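Local coordinates for peptidase M16 C-terminal domain-containing protein (Enterococcus faecalis, PDB 3D3Y) that is of unknown function but is related to the M16 metallopeptidases and may bind a metal ion, at residues E128-T131 and F132-K136; E182-A185 and A186-A189. All coordinates share one frame; numbering follows the deposited sequence.

Contact 1. Residues E128-T131 and F132-K136; sequences EAET and FQREK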
ATOM      1  N   GLU A 128      21.329 -18.859   1.056  1.00 32.62           N
ATOM      2  CA  GLU A 128      21.389 -20.185   1.644  1.00 32.97           C
ATOM      3  C   GLU A 128      20.163 -21.001   1.167  1.00 33.66           C
ATOM      4  O   GLU A 128      19.031 -20.487   1.175  1.00 31.83           O
ATOM      5  CB  GLU A 128      21.423 -20.035   3.157  1.00 33.81           C
ATOM      6  CG  GLU A 128      21.857 -21.248   3.898  1.00 35.69           C
ATOM      7  CD  GLU A 128      20.714 -22.196   4.140  1.00 38.70           C
ATOM      8  OE1 GLU A 128      19.612 -21.733   4.516  1.00 38.95           O
ATOM      9  OE2 GLU A 128      20.924 -23.407   3.945  1.00 42.44           O
ATOM     10  N   ALA A 129      20.413 -22.237   0.724  1.00 33.28           N
ATOM     11  CA  ALA A 129      19.418 -23.026  -0.015  1.00 34.75           C
ATOM     12  C   ALA A 129      18.212 -23.457   0.823  1.00 35.55           C
ATOM     13  O   ALA A 129      17.062 -23.418   0.359  1.00 35.73           O
ATOM     14  CB  ALA A 129      20.086 -24.256  -0.643  1.00 35.07           C
ATOM     15  N   GLU A 130      18.453 -23.889   2.057  1.00 36.25           N
ATOM     16  CA  GLU A 130      17.343 -24.328   2.876  1.00 36.71           C
ATOM     17  C   GLU A 130      16.438 -23.163   3.105  1.00 35.70           C
ATOM     18  O   GLU A 130      15.209 -23.272   2.983  1.00 34.92           O
ATOM     19  CB  GLU A 130      17.808 -24.887   4.216  1.00 38.04           C
ATOM     20  CG  GLU A 130      16.687 -25.616   4.962  1.00 43.72           C
ATOM     21  CD  GLU A 130      16.514 -25.151   6.420  1.00 51.76           C
ATOM     22  OE1 GLU A 130      17.373 -25.526   7.268  1.00 51.83           O
ATOM     23  OE2 GLU A 130      15.499 -24.424   6.703  1.00 55.83           O
ATOM     24  N   THR A 131      17.045 -22.024   3.429  1.00 35.33           N
ATOM     25  CA  THR A 131      16.280 -20.829   3.742  1.00 33.99           C
ATOM     26  C   THR A 131      15.527 -20.380   2.502  1.00 33.82           C
ATOM     27  O   THR A 131      14.343 -20.013   2.585  1.00 33.27           O
ATOM     28  CB  THR A 131      17.184 -19.652   4.224  1.00 35.13           C
ATOM     29  OG1 THR A 131      17.818 -19.988   5.471  1.00 34.13           O
ATOM     30  CG2 THR A 131      16.358 -18.387   4.392  1.00 34.84           C
ATOM     31  N   PHE A 132      16.200 -20.416   1.353  1.00 32.27           N
ATOM     32  CA  PHE A 132      15.580 -19.955   0.129  1.00 32.01           C
ATOM     33  C   PHE A 132      14.357 -20.795  -0.247  1.00 32.05           C
ATOM     34  O   PHE A 132      13.299 -20.280  -0.580  1.00 31.49           O
ATOM     35  CB  PHE A 132      16.564 -19.972  -1.068  1.00 32.24           C
ATOM     36  CG  PHE A 132      15.908 -19.505  -2.315  1.00 32.88           C
ATOM     37  CD1 PHE A 132      15.726 -18.138  -2.512  1.00 32.14           C
ATOM     38  CD2 PHE A 132      15.339 -20.425  -3.223  1.00 34.31           C
ATOM     39  CE1 PHE A 132      15.055 -17.672  -3.626  1.00 31.03           C
ATOM     40  CE2 PHE A 132      14.654 -19.967  -4.357  1.00 32.60           C
ATOM     41  CZ  PHE A 132      14.512 -18.589  -4.546  1.00 32.07           C
ATOM     42  N   GLN A 133      14.521 -22.107  -0.250  1.00 32.90           N
ATOM     43  CA  GLN A 133      13.418 -22.977  -0.634  1.00 34.72           C
ATOM     44  C   GLN A 133      12.216 -22.843   0.309  1.00 34.77           C
ATOM     45  O   GLN A 133      11.070 -22.773  -0.156  1.00 35.16           O
ATOM     46  CB  GLN A 133      13.929 -24.406  -0.693  1.00 35.79           C
ATOM     47  CG  GLN A 133      12.898 -25.524  -0.755  1.00 41.52           C
ATOM     48  CD  GLN A 133      13.415 -26.708   0.032  1.00 49.95           C
ATOM     49  OE1 GLN A 133      13.465 -26.659   1.281  1.00 55.72           O
ATOM     50  NE2 GLN A 133      13.862 -27.752  -0.673  1.00 50.10           N
ATOM     51  N   ARG A 134      12.476 -22.799   1.619  1.00 33.95           N
ATOM     52  CA  ARG A 134      11.432 -22.574   2.612  1.00 34.99           C
ATOM     53  C   ARG A 134      10.649 -21.288   2.341  1.00 34.26           C
ATOM     54  O   ARG A 134       9.405 -21.311   2.335  1.00 34.29           O
ATOM     55  CB  ARG A 134      12.012 -22.539   4.024  1.00 34.29           C
ATOM     56  CG  ARG A 134      10.978 -22.109   5.112  1.00 37.15           C
ATOM     57  CD  ARG A 134      11.440 -22.444   6.549  1.00 39.18           C
ATOM     58  NE  ARG A 134      12.893 -22.267   6.757  1.00 47.95           N
ATOM     59  CZ  ARG A 134      13.511 -21.102   6.971  1.00 51.28           C
ATOM     60  NH1 ARG A 134      14.830 -21.084   7.145  1.00 53.11           N
ATOM     61  NH2 ARG A 134      12.829 -19.958   7.015  1.00 52.44           N
ATOM     62  N   GLU A 135      11.355 -20.175   2.123  1.00 32.44           N
ATOM     63  CA  GLU A 135      10.672 -18.876   1.914  1.00 32.77           C
ATOM     64  C   GLU A 135       9.931 -18.797   0.579  1.00 31.82           C
ATOM     65  O   GLU A 135       8.868 -18.162   0.478  1.00 32.50           O
ATOM     66  CB  GLU A 135      11.649 -17.695   2.032  1.00 32.20           C
ATOM     67  CG  GLU A 135      12.195 -17.451   3.454  1.00 35.02           C
ATOM     68  CD  GLU A 135      11.106 -17.510   4.509  1.00 37.98           C
ATOM     69  OE1 GLU A 135      10.014 -16.968   4.279  1.00 40.05           O
ATOM     70  OE2 GLU A 135      11.323 -18.136   5.569  1.00 41.49           O
ATOM     71  N   LYS A 136      10.494 -19.442  -0.440  1.00 31.38           N
ATOM     72  CA  LYS A 136       9.840 -19.532  -1.745  1.00 31.44           C
ATOM     73  C   LYS A 136       8.499 -20.308  -1.614  1.00 31.98           C
ATOM     74  O   LYS A 136       7.454 -19.841  -2.086  1.00 31.63           O
ATOM     75  CB  LYS A 136      10.751 -20.202  -2.762  1.00 30.33           C
ATOM     76  CG  LYS A 136      10.153 -20.216  -4.193  1.00 33.04           C
ATOM     77  CD  LYS A 136      11.143 -20.754  -5.248  1.00 30.56           C
ATOM     78  CE  LYS A 136      10.472 -20.815  -6.627  1.00 31.39           C
ATOM     79  NZ  LYS A 136      11.447 -21.295  -7.700  1.00 29.05           N
TER

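Contact 2. Residues E182-A185 and A186-A189; sequences EETA and ASLA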
ATOM      1  N   GLU A 182       9.922 -19.009 -11.343  1.00 32.90           N
ATOM      2  CA  GLU A 182      11.210 -18.911 -12.037  1.00 32.88           C
ATOM      3  C   GLU A 182      12.329 -18.375 -11.154  1.00 32.65           C
ATOM      4  O   GLU A 182      13.503 -18.477 -11.517  1.00 31.31           O
ATOM      5  CB  GLU A 182      11.078 -18.034 -13.277  1.00 33.47           C
ATOM      6  CG  GLU A 182      10.122 -18.628 -14.318  1.00 38.19           C
ATOM      7  CD  GLU A 182      10.434 -18.179 -15.751  1.00 44.37           C
ATOM      8  OE1 GLU A 182      10.960 -17.051 -15.929  1.00 45.07           O
ATOM      9  OE2 GLU A 182      10.145 -18.966 -16.695  1.00 45.34           O
ATOM     10  N   GLU A 183      11.961 -17.801 -10.005  1.00 31.96           N
ATOM     11  CA  GLU A 183      12.950 -17.185  -9.113  1.00 32.42           C
ATOM     12  C   GLU A 183      13.767 -18.219  -8.336  1.00 31.60           C
ATOM     13  O   GLU A 183      13.253 -19.274  -7.951  1.00 31.79           O
ATOM     14  CB  GLU A 183      12.281 -16.178  -8.168  1.00 32.00           C
ATOM     15  CG  GLU A 183      11.609 -14.995  -8.844  1.00 32.58           C
ATOM     16  CD  GLU A 183      12.567 -14.103  -9.636  1.00 36.43           C
ATOM     17  OE1 GLU A 183      13.806 -14.131  -9.436  1.00 34.86           O
ATOM     18  OE2 GLU A 183      12.052 -13.341 -10.468  1.00 37.44           O
ATOM     19  N   THR A 184      15.058 -17.930  -8.151  1.00 30.99           N
ATOM     20  CA  THR A 184      15.988 -18.880  -7.525  1.00 30.08           C
ATOM     21  C   THR A 184      16.886 -18.157  -6.527  1.00 30.41           C
ATOM     22  O   THR A 184      16.881 -16.923  -6.452  1.00 29.03           O
ATOM     23  CB  THR A 184      16.915 -19.575  -8.550  1.00 30.31           C
ATOM     24  OG1 THR A 184      17.695 -18.579  -9.247  1.00 30.49           O
ATOM     25  CG2 THR A 184      16.100 -20.436  -9.575  1.00 27.72           C
ATOM     26  N   ALA A 185      17.667 -18.952  -5.793  1.00 30.89           N
ATOM     27  CA  ALA A 185      18.604 -18.446  -4.799  1.00 31.59           C
ATOM     28  C   ALA A 185      19.610 -17.494  -5.419  1.00 31.20           C
ATOM     29  O   ALA A 185      19.953 -16.488  -4.811  1.00 31.73           O
ATOM     30  CB  ALA A 185      19.318 -19.605  -4.087  1.00 31.82           C
ATOM     31  N   ALA A 186      20.035 -17.794  -6.647  1.00 30.08           N
ATOM     32  CA  ALA A 186      20.926 -16.914  -7.427  1.00 30.81           C
ATOM     33  C   ALA A 186      20.258 -15.615  -7.897  1.00 30.49           C
ATOM     34  O   ALA A 186      20.824 -14.554  -7.724  1.00 30.90           O
ATOM     35  CB  ALA A 186      21.504 -17.669  -8.627  1.00 29.63           C
ATOM     36  N   SER A 187      19.086 -15.713  -8.531  1.00 30.66           N
ATOM     37  CA  SER A 187      18.346 -14.545  -8.979  1.00 30.84           C
ATOM     38  C   SER A 187      18.054 -13.567  -7.834  1.00 30.69           C
ATOM     39  O   SER A 187      18.166 -12.324  -8.001  1.00 30.44           O
ATOM     40  CB  SER A 187      17.060 -14.953  -9.748  1.00 31.22           C
ATOM     41  OG  SER A 187      16.040 -15.444  -8.880  1.00 33.02           O
ATOM     42  N   LEU A 188      17.738 -14.114  -6.666  1.00 29.98           N
ATOM     43  CA  LEU A 188      17.461 -13.278  -5.479  1.00 30.39           C
ATOM     44  C   LEU A 188      18.701 -12.609  -4.883  1.00 30.89           C
ATOM     45  O   LEU A 188      18.606 -11.462  -4.441  1.00 31.65           O
ATOM     46  CB  LEU A 188      16.701 -14.033  -4.368  1.00 29.93           C
ATOM     47  CG  LEU A 188      15.192 -13.796  -4.357  1.00 30.33           C
ATOM     48  CD1 LEU A 188      14.919 -12.349  -4.022  1.00 31.41           C
ATOM     49  CD2 LEU A 188      14.604 -14.161  -5.740  1.00 30.87           C
ATOM     50  N   ALA A 189      19.829 -13.323  -4.860  1.00 30.96           N
ATOM     51  CA  ALA A 189      21.114 -12.751  -4.442  1.00 30.48           C
ATOM     52  C   ALA A 189      21.577 -11.669  -5.432  1.00 31.05           C
ATOM     53  O   ALA A 189      22.087 -10.622  -5.027  1.00 31.12           O
ATOM     54  CB  ALA A 189      22.169 -13.836  -4.335  1.00 30.35           C
TER

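Contact 1. Residues E128-T131 and F132-K136
E130 and R134 meet one helical turn apart through a loose salt bridge. OE2 of E130 lies at the edge of the R134 guanidinium, in its plane, 3.4 Å from R134 NE, and a weak bond from NH1 reaches the same oxygen. The carboxylate is turned 69° against the guanidinium. R134 bends at chi3 (37°), which folds its head back toward E130. Its NH2 is gripped more closely by E135 OE2, at 2.8 Å, so one arginine links two glutamates.

Capping bonds start the helix. E128 is the N-cap residue, and its OE1 accepts from both T131 OG1 (2.7 Å) and T131 N (2.8 Å). Its OE2 takes E130 N at 3.1 Å, from above the carboxylate plane. A negative group here would also suit the positive end of the helix dipole.

Backbone bonds carry the turn onward. F132 N donates to E128 O at 2.8 Å, and E135 N to T131 O at 3.0 Å.

T131, F132 and E135 face helix 40-52, where T131 OG1 also bonds N53 just beyond its end and R134 NH2 bonds T52. F132 further packs on A185 and L188 of helix 185-198.

Contact 2. Residues E182-A185 and A186-A189
The chain leaves an extended conformation at E183 and T184 and enters helix 185-198, with L188 N bonded to T184 O at 2.9 Å and A189 N to A185 O at 3.2 Å. T184 and S187 form a capping box around this first turn. T184 is the N-cap residue. Its OG1 accepts from S187 N at 3.3 Å, a long but nearly straight bond of 174°. In return, T184 N donates to S187 OG at 2.8 Å, with an angle of 177°. Each hydroxyl thus meets the backbone N-H of the other residue. The S187 torsion (chi1 74°) sets OG between its own backbone N and carbonyl carbon, turned back toward the start of the helix.

E183 adds a third group. Its chain bends at chi2 and brings OE1 to 2.7 Å from S187 OG. The other oxygen, OE2, forms a salt bridge with K42. L188 lies beside this polar cluster. Its CD2 rests 3.6 Å from T184 O and also touches E183 OE1. The same leucine packs on L45, L46 and L49 of helix 40-52 and on F127 of strand 126-127.

The chemistry is that of a helix start whose first N-H groups would otherwise lack acceptors within the helix. The threonine hydroxyl supplies one for S187 N. S187 OG accepts from T184 N and lies within bonding distance of the carboxylate of buried E183, though where its own proton points is not settled. The charge of E183 is probably balanced by K42.

How the contacts relate
Both contacts are helix N-termini, and both are partly buried. Contact 1 opens helix 129-148 and contact 2 opens helix 185-198. Their centres lie about 10 Å apart, and both pack on helix 40-52. They touch directly: K136 NZ is 2.7 Å from E183 O, a probable hydrogen bond, and the F132 ring packs against the backbone of T184. The caps differ. A glutamate carboxylate does the work in contact 1, whereas hydroxyls form a reciprocal box in contact 2. The charges also differ in place. E130 of contact 1 is exposed and R134 partly exposed, while E183 of contact 2 is buried.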